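Local coordinates for capsule biosynthesis protein capD (Bacillus anthracis, PDB 3G9K), which cleaves the poly-gamma-D-glutamate capsule as a transpeptidase and links it through an amide bond to meso-diaminopimelic acid of the peptidoglycan, at the interface of chains A and B. Sequence-based numbering; all coordinates share one arbitrary frame. Chains: chain A, Capsule biosynthesis protein capD; chain B, Capsule biosynthesis protein capD.

The interface of chains A and B. Residues chain A 241, 244-245, 248, 279, 282; chain B 59, 80-81, 83-84, 87.
In this gamma-glutamyltransferase-family enzyme, whose two chains derive from one precursor, helices 242-254 and 264-284 of the large chain, with loop residue A:Ser241, pack against helix 82-94, the 3-10 turn 79-81 and loop residue B:Phe59 of the small chain. Direct hydrogen bonding comes from A:Tyr279, whose phenolic OH donates to the backbone O of B:Asn80 at 2.5 Å. The hydroxyl lies in the carbonyl plane, with a C=O...O angle of 153°. A tyrosine suits this place because its long, rigid ring carries a donor to the turn bearing capsule-binding B:Asn80 and B:Arg81, and may help to hold that 3-10 turn in shape.

Cation-pi stacking involves A:Arg282, extended from CG to NE with CG anti to the backbone N (chi1 -174°). Its flat, cationic guanidinium matches the aromatic face of B:Phe59, A:Arg282 CZ lying toward the rim, 3.7 Å from the ring centroid, the planes tilted by 27°. A:Ser241 OG accepts from A:Arg282 NE at 2.9 Å and probably helps to fix the group's rotation, though OG sits out of its plane. B:Phe59 CE1 covers a face of A:Tyr279, 3.6 Å from A:Tyr279 CE1. A water joins the main-chain O atoms of A:Ser241 and B:Phe59.

Apolar packing completes the seam. B:Pro83 sets its CG 4.0 Å from A:Tyr279 CE2. Flexible, apolar A:Met248, a selenomethionine bent at chi3, crosses B:Pro83 obliquely, and A:Met248 CE reaches B:Thr87 CB at 3.9 Å. B:Thr87 OG1 donates to B:Pro83 O, probably helping this polar side chain to sit against A:Met248 and A:Leu245 CD1.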
# COMPACT_ATOMS: atom_id res chain seq x y z
N SER A 241 -6.17 -5.78 -7.06
CA SER A 241 -7.58 -6.09 -6.79
C SER A 241 -8.51 -4.88 -6.69
O SER A 241 -9.42 -4.84 -5.90
CB SER A 241 -7.64 -6.93 -5.52
OG SER A 241 -7.08 -8.20 -5.81
N THR A 244 -12.22 -5.95 -7.40
CA THR A 244 -12.90 -6.48 -6.22
C THR A 244 -13.38 -5.36 -5.30
O THR A 244 -14.48 -5.40 -4.81
CB THR A 244 -11.99 -7.44 -5.45
OG1 THR A 244 -11.57 -8.49 -6.33
CG2 THR A 244 -12.70 -8.05 -4.24
N LEU A 245 -12.53 -4.35 -5.08
CA LEU A 245 -12.90 -3.24 -4.20
C LEU A 245 -14.08 -2.47 -4.76
O LEU A 245 -15.04 -2.18 -4.04
CB LEU A 245 -11.70 -2.30 -4.02
CG LEU A 245 -11.97 -0.93 -3.41
CD1 LEU A 245 -12.73 -1.01 -2.08
CD2 LEU A 245 -10.61 -0.21 -3.25
N MSE A 248 -17.40 -4.37 -4.62
CA MSE A 248 -17.88 -4.30 -3.24
C MSE A 248 -18.49 -2.94 -2.89
O MSE A 248 -19.53 -2.88 -2.22
CB MSE A 248 -16.77 -4.66 -2.25
CG MSE A 248 -16.43 -6.14 -2.20
SE MSE A 248 -15.07 -6.61 -0.94
CE MSE A 248 -15.85 -5.92 0.68
N TYR A 279 -15.29 -11.77 -3.59
CA TYR A 279 -14.11 -12.64 -3.50
C TYR A 279 -14.30 -13.89 -4.36
O TYR A 279 -13.37 -14.36 -5.01
CB TYR A 279 -13.80 -13.06 -2.07
CG TYR A 279 -13.04 -12.01 -1.25
CD1 TYR A 279 -11.89 -12.36 -0.54
CD2 TYR A 279 -13.48 -10.69 -1.19
CE1 TYR A 279 -11.20 -11.42 0.22
CE2 TYR A 279 -12.79 -9.73 -0.43
CZ TYR A 279 -11.67 -10.11 0.28
OH TYR A 279 -10.98 -9.18 1.04
N ARG A 282 -13.72 -13.04 -8.01
CA ARG A 282 -12.28 -12.94 -8.26
C ARG A 282 -11.68 -14.33 -8.42
O ARG A 282 -10.80 -14.54 -9.25
CB ARG A 282 -11.59 -12.23 -7.10
CG ARG A 282 -10.11 -11.93 -7.27
CD ARG A 282 -9.63 -11.21 -6.01
NE ARG A 282 -8.20 -10.92 -5.98
CZ ARG A 282 -7.27 -11.71 -5.45
NH1 ARG A 282 -6.01 -11.31 -5.45
NH2 ARG A 282 -7.58 -12.90 -4.93
N PHE B 59 -4.17 -8.27 -3.23
CA PHE B 59 -5.34 -7.57 -2.86
C PHE B 59 -5.12 -6.07 -2.73
O PHE B 59 -6.03 -5.34 -2.47
CB PHE B 59 -5.90 -8.15 -1.57
CG PHE B 59 -6.82 -9.32 -1.79
CD1 PHE B 59 -8.13 -9.13 -2.09
CD2 PHE B 59 -6.36 -10.59 -1.70
CE1 PHE B 59 -8.95 -10.18 -2.28
CE2 PHE B 59 -7.19 -11.65 -1.92
CZ PHE B 59 -8.47 -11.44 -2.20
N ASN B 80 -5.09 -9.85 2.27
CA ASN B 80 -6.39 -10.22 1.72
C ASN B 80 -7.60 -9.53 2.36
O ASN B 80 -8.74 -9.80 1.96
CB ASN B 80 -6.59 -11.77 1.69
CG ASN B 80 -6.59 -12.41 3.08
OD1 ASN B 80 -6.86 -11.76 4.09
ND2 ASN B 80 -6.31 -13.71 3.13
N ARG B 81 -7.36 -8.63 3.32
CA ARG B 81 -8.42 -7.87 4.01
C ARG B 81 -8.65 -6.49 3.39
O ARG B 81 -9.65 -5.83 3.68
CB ARG B 81 -8.09 -7.75 5.50
CG ARG B 81 -8.11 -9.10 6.17
CD ARG B 81 -7.54 -9.19 7.52
NE ARG B 81 -6.28 -8.50 7.69
CZ ARG B 81 -5.07 -8.99 7.45
NH1 ARG B 81 -4.91 -10.19 6.93
NH2 ARG B 81 -4.01 -8.25 7.70
N PRO B 83 -9.75 -4.84 0.67
CA PRO B 83 -11.05 -4.31 0.25
C PRO B 83 -12.13 -4.41 1.30
O PRO B 83 -13.06 -3.62 1.29
CB PRO B 83 -11.39 -5.11 -0.98
CG PRO B 83 -10.66 -6.35 -0.84
CD PRO B 83 -9.38 -6.04 -0.10
N GLN B 84 -11.99 -5.35 2.23
CA GLN B 84 -12.87 -5.40 3.42
C GLN B 84 -12.65 -4.24 4.37
O GLN B 84 -13.55 -3.84 5.07
CB GLN B 84 -12.69 -6.70 4.18
CG GLN B 84 -13.21 -7.92 3.39
CD GLN B 84 -13.34 -9.12 4.28
OE1 GLN B 84 -12.57 -10.08 4.18
NE2 GLN B 84 -14.26 -9.04 5.21
N THR B 87 -14.00 -0.83 2.07
CA THR B 87 -15.40 -0.68 1.64
C THR B 87 -16.31 0.00 2.67
O THR B 87 -16.95 0.97 2.31
CB THR B 87 -16.00 -2.01 1.13
OG1 THR B 87 -15.29 -2.40 -0.02
CG2 THR B 87 -17.49 -1.90 0.80
O HOH W 1 -8.91 -5.08 -3.30